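Local coordinates for acetylserotonin O-methyltransferase (Homo sapiens, PDB 4A6D), which catalyses the last step of melatonin synthesis, transferring a methyl group from S-adenosyl-L-methionine to N-acetylserotonin, and works as a homodimer, at residues G127-Y131 and L304-E308. Numbering follows the deposited sequence.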
loop_
_atom_site.group_PDB
_atom_site.type_symbol
_atom_site.label_atom_id
_atom_site.label_comp_id
_atom_site.label_asym_id
_atom_site.label_seq_id
_atom_site.Cartn_x
_atom_site.Cartn_y
_atom_site.Cartn_z
ATOM N N GLY A 127 8.885 -19.146 -2.579
ATOM C CA GLY A 127 8.330 -19.368 -3.907
ATOM C C GLY A 127 6.950 -19.990 -3.869
ATOM O O GLY A 127 6.559 -20.684 -4.818
ATOM N N ARG A 128 6.182 -19.716 -2.797
ATOM C CA ARG A 128 4.830 -20.271 -2.648
ATOM C C ARG A 128 3.829 -19.299 -1.986
ATOM O O ARG A 128 4.248 -18.353 -1.315
ATOM C CB ARG A 128 4.879 -21.644 -1.909
ATOM C CG ARG A 128 5.313 -21.560 -0.442
ATOM C CD ARG A 128 5.240 -22.896 0.265
ATOM N NE ARG A 128 6.573 -23.443 0.524
ATOM C CZ ARG A 128 7.087 -23.642 1.734
ATOM N NH1 ARG A 128 6.377 -23.357 2.819
ATOM N NH2 ARG A 128 8.309 -24.138 1.867
ATOM N N ASN A 129 2.510 -19.563 -2.152
ATOM C CA ASN A 129 1.439 -18.774 -1.542
ATOM C C ASN A 129 1.381 -18.880 0.002
ATOM O O ASN A 129 1.940 -19.816 0.579
ATOM C CB ASN A 129 0.099 -19.045 -2.193
ATOM C CG ASN A 129 -0.597 -20.329 -1.810
ATOM O OD1 ASN A 129 -1.008 -20.522 -0.663
ATOM N ND2 ASN A 129 -0.901 -21.151 -2.804
ATOM N N GLN A 130 0.712 -17.911 0.656
ATOM C CA GLN A 130 0.681 -17.798 2.110
ATOM C C GLN A 130 -0.702 -17.843 2.784
ATOM O O GLN A 130 -0.872 -17.211 3.824
ATOM C CB GLN A 130 1.457 -16.538 2.564
ATOM C CG GLN A 130 2.753 -16.245 1.820
ATOM C CD GLN A 130 3.854 -17.204 2.167
ATOM O OE1 GLN A 130 4.053 -18.230 1.518
ATOM N NE2 GLN A 130 4.614 -16.875 3.178
ATOM N N TYR A 131 -1.672 -18.585 2.242
ATOM C CA TYR A 131 -2.991 -18.667 2.888
ATOM C C TYR A 131 -2.922 -19.283 4.294
ATOM O O TYR A 131 -3.632 -18.826 5.198
ATOM C CB TYR A 131 -4.004 -19.431 2.017
ATOM C CG TYR A 131 -4.683 -18.559 0.987
ATOM C CD1 TYR A 131 -5.760 -17.743 1.332
ATOM C CD2 TYR A 131 -4.277 -18.575 -0.343
ATOM C CE1 TYR A 131 -6.374 -16.916 0.390
ATOM C CE2 TYR A 131 -4.910 -17.785 -1.303
ATOM C CZ TYR A 131 -5.950 -16.947 -0.930
ATOM O OH TYR A 131 -6.568 -16.183 -1.891
ATOM N N LEU A 304 1.900 -15.255 -7.146
ATOM C CA LEU A 304 2.888 -15.970 -6.351
ATOM C C LEU A 304 2.446 -15.958 -4.876
ATOM O O LEU A 304 2.432 -17.006 -4.234
ATOM C CB LEU A 304 4.304 -15.357 -6.502
ATOM C CG LEU A 304 5.379 -15.904 -5.539
ATOM C CD1 LEU A 304 5.698 -17.381 -5.835
ATOM C CD2 LEU A 304 6.630 -15.090 -5.597
ATOM N N VAL A 305 2.036 -14.784 -4.383
ATOM C CA VAL A 305 1.567 -14.549 -3.010
ATOM C C VAL A 305 0.243 -15.283 -2.719
ATOM O O VAL A 305 0.073 -15.794 -1.619
ATOM C CB VAL A 305 1.470 -13.015 -2.751
ATOM C CG1 VAL A 305 0.712 -12.691 -1.470
ATOM C CG2 VAL A 305 2.849 -12.379 -2.714
ATOM N N GLN A 306 -0.668 -15.354 -3.697
ATOM C CA GLN A 306 -1.992 -15.937 -3.494
ATOM C C GLN A 306 -2.307 -17.304 -4.147
ATOM O O GLN A 306 -2.650 -18.234 -3.428
ATOM C CB GLN A 306 -3.083 -14.897 -3.798
ATOM C CG GLN A 306 -3.310 -13.932 -2.635
ATOM C CD GLN A 306 -4.470 -13.009 -2.894
ATOM O OE1 GLN A 306 -5.644 -13.344 -2.691
ATOM N NE2 GLN A 306 -4.161 -11.819 -3.331
ATOM N N THR A 307 -2.242 -17.420 -5.475
ATOM C CA THR A 307 -2.540 -18.649 -6.185
ATOM C C THR A 307 -1.310 -19.587 -6.298
ATOM O O THR A 307 -0.417 -19.556 -5.455
ATOM C CB THR A 307 -3.104 -18.314 -7.559
ATOM O OG1 THR A 307 -2.040 -17.817 -8.366
ATOM C CG2 THR A 307 -4.293 -17.346 -7.507
ATOM N N GLU A 308 -1.290 -20.424 -7.364
ATOM C CA GLU A 308 -0.220 -21.375 -7.701
ATOM C C GLU A 308 0.398 -20.992 -9.047
ATOM O O GLU A 308 1.334 -21.650 -9.509
ATOM C CB GLU A 308 -0.791 -22.787 -7.802
ATOM C CG GLU A 308 -0.993 -23.487 -6.469
ATOM C CD GLU A 308 -1.774 -24.789 -6.539
ATOM O OE1 GLU A 308 -2.081 -25.260 -7.663
ATOM O OE2 GLU A 308 -2.092 -25.334 -5.457
#
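N129 lies against the C-terminal end of helix 294-305 and the residues that follow, its CB 3.1 Å from Q306 O. With CG held between the backbone N and the carbonyl carbon (chi1 77°), the carboxamide is directed past Q306 to T307, and N129 ND2 donates a hydrogen bond of 3.1 Å to T307 O. The bond is moderately straight, 148° at the hydrogen. Its acceptor lies close to the amide plane of N129, whereas N129 ND2 sits well above the T307 carbonyl plane and not on a lone pair. One residue on, the backbone N of Q130 donates a hydrogen bond of 3.2 Å to V305 O, and N129 CA makes a CH...O contact of 3.3 Å with that same V305 O.

Y131 meets Q306 in two places. Its ring turns an edge to the Q306 backbone, with Y131 CE2 3.1 Å from Q306 O near the ring plane; N129 OD1 also lies at the ring edge, in plane. Farther out, Q306 extends beyond CG and brings OE1 to 3.1 Å from Y131 OH, the amide and ring planes being 62° apart. The NE2 end of the same amide is hydrogen-bonded to N302, which like Q306 binds substrate. At the other end of the contact, L304 CD1 packs on the backbone of G127, 3.5 Å from its C atom, while L304 also touches G59 of the second subunit.

The loop between helices 120-126 and 131-135 thus supplies one backbone N-H to V305 O, in the last turn of helix 294-305, and one side-chain N-H to T307 O, just beyond it. Because Q306 binds substrate, bonding to N302 and closeness to Y131 probably help to set how its amide is presented.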